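Local coordinates for protein D-aminoacyl-tRNA deacylase 1 (Homo sapiens, PDB 2OKV) that removes D-amino acids from mischarged tRNAs and glycine from mischarged tRNA(Ala), and may also help load CDC45 during DNA replication, at residues S21-S34 and Y72-C84. Numbering follows the deposited sequence.
Sequences SAIGRGICVLLGIS and YEILCVSQFTLQC
Strands 26-32 and 73-78 pair in parallel as neighbours in the mixed sheet of the deacylase domain. From Glu73 N on Arg25 O to Gln79 N on Leu31 O, seven backbone hydrogen bonds form the ladder. On one face, Ile27 CG2 lies alongside Ile74 CG1 at 3.8 Å. Cys76, on the same face, packs on helix 99-116. On the other face, the end of strand 18-23 lies across strand 73-78, and Ile23 CD1 reaches Leu75 CB at 3.9 Å. Cys28, paired with Leu75 on this face, belongs with Val4 to the magnesium site. The Glu73 carboxylate bonds to the link between strands 18-23 and 26-32. Glu73 OE2 takes the Gly24 N-H at 2.8 Å, from above the carboxylate plane. A water bridges OE2 and Arg25 O, and OE1 forms a salt bridge with Lys123. In the same link, Arg25 CB sits 3.8 Å above the centre of the Tyr72 ring, a CH-pi contact. At the far end, a bend at chi2 (77°) brings Gln79 OE1 to 3.8 Å from Leu30 CD2. OE1 bonds Thr142 OG1 and NE2 bonds Pro140 O, both of the second subunit. This end thus lies at the dimer interface, consistent with the DTD-family arrangement in which one monomer's Gly-cisPro motif enters the other's active site.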
# COMPACT_ATOMS: atom_id res chain seq x y z
N SER B 21 3.13 -15.49 -10.65
CA SER B 21 4.50 -15.00 -10.54
C SER B 21 4.88 -14.89 -9.08
O SER B 21 4.01 -14.90 -8.20
CB SER B 21 4.63 -13.64 -11.25
OG SER B 21 3.80 -12.68 -10.64
N ALA B 22 6.18 -14.80 -8.83
CA ALA B 22 6.69 -14.71 -7.47
C ALA B 22 8.07 -14.07 -7.51
O ALA B 22 8.84 -14.32 -8.45
CB ALA B 22 6.78 -16.09 -6.86
N ILE B 23 8.36 -13.26 -6.49
CA ILE B 23 9.69 -12.67 -6.32
C ILE B 23 10.20 -12.95 -4.91
O ILE B 23 9.42 -13.24 -4.00
CB ILE B 23 9.74 -11.12 -6.60
CG1 ILE B 23 8.83 -10.32 -5.65
CG2 ILE B 23 9.43 -10.80 -8.07
CD1 ILE B 23 9.30 -8.87 -5.46
N GLY B 24 11.52 -12.88 -4.73
CA GLY B 24 12.10 -12.93 -3.41
C GLY B 24 12.23 -11.51 -2.90
O GLY B 24 11.29 -10.73 -2.97
N ARG B 25 13.40 -11.18 -2.35
CA ARG B 25 13.63 -9.84 -1.85
C ARG B 25 13.51 -8.80 -2.96
O ARG B 25 13.98 -9.01 -4.09
CB ARG B 25 15.01 -9.75 -1.19
CG ARG B 25 15.12 -10.51 0.11
CD ARG B 25 16.27 -9.95 0.93
NE ARG B 25 16.36 -10.54 2.26
CZ ARG B 25 17.36 -11.32 2.67
NH1 ARG B 25 18.37 -11.60 1.84
NH2 ARG B 25 17.37 -11.81 3.90
N GLY B 26 12.89 -7.67 -2.64
CA GLY B 26 12.74 -6.59 -3.59
C GLY B 26 11.56 -5.70 -3.25
O GLY B 26 11.34 -5.34 -2.09
N ILE B 27 10.77 -5.37 -4.26
CA ILE B 27 9.74 -4.35 -4.12
C ILE B 27 8.46 -4.75 -4.88
O ILE B 27 8.53 -5.27 -5.98
CB ILE B 27 10.41 -3.00 -4.53
CG1 ILE B 27 10.20 -1.90 -3.51
CG2 ILE B 27 10.34 -2.61 -6.03
CD1 ILE B 27 11.28 -0.91 -3.59
N CYS B 28 7.30 -4.56 -4.24
CA CYS B 28 6.00 -4.75 -4.88
C CYS B 28 5.41 -3.37 -5.15
O CYS B 28 5.26 -2.57 -4.23
CB CYS B 28 5.03 -5.58 -4.01
SG CYS B 28 3.38 -5.85 -4.75
N VAL B 29 5.09 -3.11 -6.40
CA VAL B 29 4.57 -1.82 -6.82
C VAL B 29 3.12 -2.01 -7.26
O VAL B 29 2.82 -2.82 -8.15
CB VAL B 29 5.40 -1.24 -8.00
CG1 VAL B 29 4.85 0.13 -8.44
CG2 VAL B 29 6.88 -1.15 -7.61
N LEU B 30 2.23 -1.28 -6.60
CA LEU B 30 0.85 -1.19 -7.05
C LEU B 30 0.72 0.09 -7.83
O LEU B 30 0.94 1.18 -7.29
CB LEU B 30 -0.10 -1.22 -5.85
CG LEU B 30 -0.05 -2.55 -5.08
CD1 LEU B 30 -0.67 -2.39 -3.70
CD2 LEU B 30 -0.77 -3.69 -5.86
N LEU B 31 0.36 -0.03 -9.11
CA LEU B 31 0.45 1.08 -10.06
C LEU B 31 -0.91 1.63 -10.52
O LEU B 31 -1.69 0.92 -11.19
CB LEU B 31 1.25 0.63 -11.28
CG LEU B 31 2.20 1.54 -12.06
CD1 LEU B 31 1.84 1.46 -13.53
CD2 LEU B 31 2.28 3.01 -11.59
N GLY B 32 -1.17 2.89 -10.19
CA GLY B 32 -2.41 3.57 -10.55
C GLY B 32 -2.25 4.56 -11.70
O GLY B 32 -1.67 5.63 -11.52
N ILE B 33 -2.79 4.20 -12.86
CA ILE B 33 -2.68 5.01 -14.08
C ILE B 33 -3.91 5.89 -14.27
O ILE B 33 -5.05 5.41 -14.30
CB ILE B 33 -2.50 4.11 -15.34
CG1 ILE B 33 -1.23 3.25 -15.24
CG2 ILE B 33 -2.48 4.96 -16.62
CD1 ILE B 33 -1.32 1.95 -16.11
N SER B 34 -3.68 7.19 -14.43
CA SER B 34 -4.77 8.13 -14.58
C SER B 34 -4.99 8.47 -16.05
O SER B 34 -4.09 8.30 -16.87
CB SER B 34 -4.49 9.41 -13.81
OG SER B 34 -4.06 10.43 -14.68
N TYR B 72 17.85 -6.60 -6.76
CA TYR B 72 16.68 -7.27 -6.22
C TYR B 72 15.56 -7.25 -7.27
O TYR B 72 15.74 -6.74 -8.38
CB TYR B 72 16.24 -6.61 -4.90
CG TYR B 72 17.03 -7.03 -3.66
CD1 TYR B 72 16.84 -6.39 -2.44
CD2 TYR B 72 17.96 -8.08 -3.71
CE1 TYR B 72 17.54 -6.77 -1.29
CE2 TYR B 72 18.68 -8.46 -2.57
CZ TYR B 72 18.46 -7.81 -1.37
OH TYR B 72 19.16 -8.19 -0.24
N GLU B 73 14.42 -7.83 -6.92
CA GLU B 73 13.33 -8.01 -7.90
C GLU B 73 12.23 -6.97 -7.72
O GLU B 73 12.17 -6.28 -6.70
CB GLU B 73 12.75 -9.42 -7.82
CG GLU B 73 13.65 -10.52 -8.38
CD GLU B 73 13.22 -11.91 -7.91
OE1 GLU B 73 12.76 -12.72 -8.73
OE2 GLU B 73 13.35 -12.18 -6.69
N ILE B 74 11.37 -6.87 -8.73
CA ILE B 74 10.23 -5.96 -8.69
C ILE B 74 9.00 -6.74 -9.15
O ILE B 74 9.02 -7.35 -10.21
CB ILE B 74 10.41 -4.74 -9.63
CG1 ILE B 74 11.68 -3.95 -9.28
CG2 ILE B 74 9.14 -3.85 -9.61
CD1 ILE B 74 12.04 -2.86 -10.27
N LEU B 75 7.96 -6.76 -8.33
CA LEU B 75 6.66 -7.27 -8.74
C LEU B 75 5.71 -6.09 -8.96
O LEU B 75 5.38 -5.38 -8.02
CB LEU B 75 6.09 -8.20 -7.66
CG LEU B 75 4.65 -8.72 -7.85
CD1 LEU B 75 4.57 -9.59 -9.09
CD2 LEU B 75 4.16 -9.49 -6.60
N CYS B 76 5.30 -5.86 -10.21
CA CYS B 76 4.34 -4.78 -10.51
C CYS B 76 2.96 -5.33 -10.73
O CYS B 76 2.76 -6.34 -11.44
CB CYS B 76 4.72 -3.96 -11.76
SG CYS B 76 6.37 -3.40 -11.81
N VAL B 77 1.97 -4.66 -10.15
CA VAL B 77 0.58 -5.04 -10.39
C VAL B 77 -0.20 -3.77 -10.67
O VAL B 77 -0.03 -2.76 -9.98
CB VAL B 77 -0.02 -5.79 -9.18
CG1 VAL B 77 -1.48 -6.18 -9.45
CG2 VAL B 77 0.79 -7.04 -8.88
N SER B 78 -1.05 -3.81 -11.70
CA SER B 78 -1.90 -2.68 -12.06
C SER B 78 -3.01 -2.53 -11.03
O SER B 78 -3.65 -3.51 -10.65
CB SER B 78 -2.51 -2.94 -13.44
OG SER B 78 -2.79 -4.33 -13.54
N GLN B 79 -3.25 -1.29 -10.60
CA GLN B 79 -4.14 -0.99 -9.48
C GLN B 79 -4.85 0.35 -9.69
O GLN B 79 -4.41 1.38 -9.16
CB GLN B 79 -3.31 -0.93 -8.17
CG GLN B 79 -4.11 -0.66 -6.88
CD GLN B 79 -4.86 -1.88 -6.37
OE1 GLN B 79 -4.40 -2.53 -5.45
NE2 GLN B 79 -6.00 -2.21 -6.98
N PHE B 80 -5.94 0.33 -10.45
CA PHE B 80 -6.70 1.55 -10.75
C PHE B 80 -7.34 2.22 -9.53
O PHE B 80 -7.70 3.38 -9.61
CB PHE B 80 -7.77 1.27 -11.83
CG PHE B 80 -8.96 0.48 -11.33
CD1 PHE B 80 -10.05 1.13 -10.73
CD2 PHE B 80 -8.99 -0.91 -11.45
CE1 PHE B 80 -11.14 0.41 -10.26
CE2 PHE B 80 -10.08 -1.64 -10.98
CZ PHE B 80 -11.16 -0.98 -10.38
N THR B 81 -7.48 1.49 -8.42
CA THR B 81 -8.14 2.04 -7.21
C THR B 81 -7.39 3.20 -6.57
O THR B 81 -7.98 4.00 -5.82
CB THR B 81 -8.43 0.96 -6.13
OG1 THR B 81 -7.22 0.30 -5.75
CG2 THR B 81 -9.41 -0.09 -6.65
N LEU B 82 -6.09 3.28 -6.84
CA LEU B 82 -5.28 4.39 -6.35
C LEU B 82 -5.69 5.73 -6.97
O LEU B 82 -5.42 6.79 -6.40
CB LEU B 82 -3.80 4.12 -6.59
CG LEU B 82 -3.20 2.93 -5.84
CD1 LEU B 82 -1.79 2.74 -6.31
CD2 LEU B 82 -3.24 3.16 -4.34
N GLN B 83 -6.36 5.68 -8.12
CA GLN B 83 -6.93 6.87 -8.77
C GLN B 83 -8.38 7.12 -8.32
O GLN B 83 -9.29 7.30 -9.14
CB GLN B 83 -6.86 6.73 -10.30
CG GLN B 83 -5.44 6.69 -10.87
CD GLN B 83 -4.68 8.00 -10.63
OE1 GLN B 83 -3.46 8.00 -10.47
NE2 GLN B 83 -5.40 9.11 -10.62
N CYS B 84 -8.58 7.13 -7.01
CA CYS B 84 -9.90 7.22 -6.41
C CYS B 84 -10.19 8.62 -5.87
O CYS B 84 -9.31 9.26 -5.28
CB CYS B 84 -10.02 6.19 -5.28
SG CYS B 84 -11.27 6.53 -4.03
O HOH W 1 15.45 -11.00 -5.09